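Local coordinates for putative uncharacterized protein ST0493 (Sulfolobus tokodaii, PDB 2RBG), which is of unknown function; it belongs to the DUF5751 family and folds as a parallel alpha/beta domain, found here as a dimer, at residues K23-V28 and L58-I63. Numbering follows the deposited sequence.
Sequences KIFLDV and LENIDI
Phe25 and Asn60, their ring and amide planes stacked 14° apart, carry the contact between the helix of residues 23-28 and segment 58-63, the end of helix 54-59 and the turn after it. The amide is offset past the CG end of the ring, over the Phe25 CB-CG bond: Asn60 ND2 comes within 3.2 Å of Phe25 CB and 3.4 Å of Phe25 CD2. Asn60 CB itself sits over the face in a CH-pi contact, 3.8 Å from the centroid of the Phe25 ring and 24° off its normal. Chi1 sets Asn60 CG, anti to its carbonyl carbon, over that bond, and chi2 of -77° turns the amide nearly parallel to the ring.

No hydrogen bond crosses between the two segments; the buried amide is satisfied elsewhere. Asn60 ND2 donates to the carbonyl O of Ala56 in the preceding helix, and Asn60 OD1 accepts from Arg29 NE, one turn beyond Phe25. Gripped at both ends, the amide has its rotation fixed.

The apolar part centres on Ile63 CG2. This methyl meets the Phe25 ring at its edge, 4.0 Å from Phe25 CE1, and also touches Val28 CG1 at 4.0 Å. Val28, a turn after Phe25, rests in addition on Leu91 of strand 89-94.

Asn60 is the first non-helical residue after helix 54-59 and starts a type I beta turn closed by Ile63 N to Asn60 O, 3.0 Å, which leads into strand 64-70, outermost in this chain's sheet. The contact joins this helix-to-strand connection to neighbouring helix 17-31, in a three-layer alpha/beta/alpha sandwich with a Rossmann-like 3-2-1-4-5 parallel sheet.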
loop_
_atom_site.group_PDB
_atom_site.type_symbol
_atom_site.label_atom_id
_atom_site.label_comp_id
_atom_site.label_asym_id
_atom_site.label_seq_id
_atom_site.Cartn_x
_atom_site.Cartn_y
_atom_site.Cartn_z
ATOM N N LYS A 23 -5.316 -4.046 -11.028
ATOM C CA LYS A 23 -4.397 -3.148 -10.333
ATOM C C LYS A 23 -3.155 -2.890 -11.182
ATOM O O LYS A 23 -2.686 -1.760 -11.292
ATOM C CB LYS A 23 -3.953 -3.748 -8.995
ATOM C CG LYS A 23 -5.040 -3.873 -7.939
ATOM C CD LYS A 23 -4.444 -4.370 -6.621
ATOM C CE LYS A 23 -5.454 -4.308 -5.492
ATOM N NZ LYS A 23 -5.888 -2.906 -5.228
ATOM N N ILE A 24 -2.620 -3.952 -11.775
ATOM C CA ILE A 24 -1.427 -3.829 -12.599
ATOM C C ILE A 24 -1.555 -2.735 -13.651
ATOM O O ILE A 24 -0.685 -1.879 -13.771
ATOM C CB ILE A 24 -1.102 -5.167 -13.300
ATOM C CG1 ILE A 24 -0.629 -6.183 -12.255
ATOM C CG2 ILE A 24 -0.033 -4.955 -14.379
ATOM C CD1 ILE A 24 -0.449 -7.588 -12.790
ATOM N N PHE A 25 -2.642 -2.751 -14.413
ATOM C CA PHE A 25 -2.799 -1.746 -15.454
ATOM C C PHE A 25 -3.074 -0.342 -14.925
ATOM O O PHE A 25 -2.699 0.642 -15.561
ATOM C CB PHE A 25 -3.856 -2.209 -16.460
ATOM C CG PHE A 25 -3.377 -3.340 -17.336
ATOM C CD1 PHE A 25 -2.357 -3.129 -18.266
ATOM C CD2 PHE A 25 -3.886 -4.624 -17.185
ATOM C CE1 PHE A 25 -1.852 -4.182 -19.028
ATOM C CE2 PHE A 25 -3.387 -5.687 -17.940
ATOM C CZ PHE A 25 -2.366 -5.463 -18.864
ATOM N N LEU A 26 -3.709 -0.240 -13.761
ATOM C CA LEU A 26 -3.953 1.068 -13.165
ATOM C C LEU A 26 -2.584 1.681 -12.861
ATOM O O LEU A 26 -2.327 2.849 -13.149
ATOM C CB LEU A 26 -4.737 0.937 -11.854
ATOM C CG LEU A 26 -6.228 1.278 -11.832
ATOM C CD1 LEU A 26 -6.980 0.308 -12.692
ATOM C CD2 LEU A 26 -6.751 1.216 -10.407
ATOM N N ASP A 27 -1.701 0.874 -12.285
ATOM C CA ASP A 27 -0.371 1.344 -11.928
ATOM C C ASP A 27 0.512 1.610 -13.141
ATOM O O ASP A 27 1.240 2.603 -13.174
ATOM C CB ASP A 27 0.308 0.353 -10.979
ATOM C CG ASP A 27 -0.348 0.321 -9.611
ATOM O OD1 ASP A 27 -0.725 1.404 -9.112
ATOM O OD2 ASP A 27 -0.478 -0.776 -9.029
ATOM N N VAL A 28 0.450 0.735 -14.140
ATOM C CA VAL A 28 1.263 0.943 -15.335
ATOM C C VAL A 28 0.847 2.242 -16.023
ATOM O O VAL A 28 1.692 3.052 -16.410
ATOM C CB VAL A 28 1.127 -0.229 -16.330
ATOM C CG1 VAL A 28 1.777 0.140 -17.661
ATOM C CG2 VAL A 28 1.801 -1.479 -15.753
ATOM N N LEU A 58 -8.281 -6.583 -22.477
ATOM C CA LEU A 58 -9.112 -5.839 -23.418
ATOM C C LEU A 58 -9.246 -4.373 -23.016
ATOM O O LEU A 58 -9.141 -3.477 -23.854
ATOM C CB LEU A 58 -10.504 -6.478 -23.511
ATOM C CG LEU A 58 -11.545 -5.744 -24.360
ATOM C CD1 LEU A 58 -11.076 -5.665 -25.801
ATOM C CD2 LEU A 58 -12.880 -6.476 -24.276
ATOM N N GLU A 59 -9.475 -4.135 -21.730
ATOM C CA GLU A 59 -9.634 -2.777 -21.219
ATOM C C GLU A 59 -8.372 -1.938 -21.363
ATOM O O GLU A 59 -8.432 -0.707 -21.399
ATOM C CB GLU A 59 -10.036 -2.813 -19.743
ATOM C CG GLU A 59 -11.471 -3.218 -19.489
ATOM C CD GLU A 59 -11.801 -3.264 -18.011
ATOM O OE1 GLU A 59 -11.165 -2.517 -17.238
ATOM O OE2 GLU A 59 -12.704 -4.035 -17.624
ATOM N N ASN A 60 -7.229 -2.605 -21.453
ATOM C CA ASN A 60 -5.959 -1.906 -21.559
ATOM C C ASN A 60 -5.205 -2.257 -22.833
ATOM O O ASN A 60 -3.986 -2.423 -22.830
ATOM C CB ASN A 60 -5.133 -2.224 -20.317
ATOM C CG ASN A 60 -5.809 -1.744 -19.054
ATOM O OD1 ASN A 60 -5.786 -0.553 -18.747
ATOM N ND2 ASN A 60 -6.451 -2.659 -18.331
ATOM N N ILE A 61 -5.958 -2.342 -23.924
ATOM C CA ILE A 61 -5.426 -2.675 -25.236
ATOM C C ILE A 61 -4.300 -1.741 -25.692
ATOM O O ILE A 61 -3.409 -2.157 -26.431
ATOM C CB ILE A 61 -6.564 -2.658 -26.292
ATOM C CG1 ILE A 61 -6.064 -3.210 -27.629
ATOM C CG2 ILE A 61 -7.098 -1.247 -26.458
ATOM C CD1 ILE A 61 -5.842 -4.702 -27.621
ATOM N N ASP A 62 -4.336 -0.483 -25.256
ATOM C CA ASP A 62 -3.308 0.479 -25.649
ATOM C C ASP A 62 -1.945 0.184 -25.034
ATOM O O ASP A 62 -0.916 0.573 -25.585
ATOM C CB ASP A 62 -3.716 1.907 -25.268
ATOM C CG ASP A 62 -4.900 2.414 -26.068
ATOM O OD1 ASP A 62 -5.289 1.752 -27.054
ATOM O OD2 ASP A 62 -5.435 3.487 -25.712
ATOM N N ILE A 63 -1.938 -0.497 -23.894
ATOM C CA ILE A 63 -0.688 -0.821 -23.215
ATOM C C ILE A 63 -0.003 -2.017 -23.866
ATOM O O ILE A 63 -0.624 -3.051 -24.082
ATOM C CB ILE A 63 -0.924 -1.151 -21.720
ATOM C CG1 ILE A 63 -1.536 0.055 -21.004
ATOM C CG2 ILE A 63 0.392 -1.539 -21.061
ATOM C CD1 ILE A 63 -0.666 1.301 -21.036
#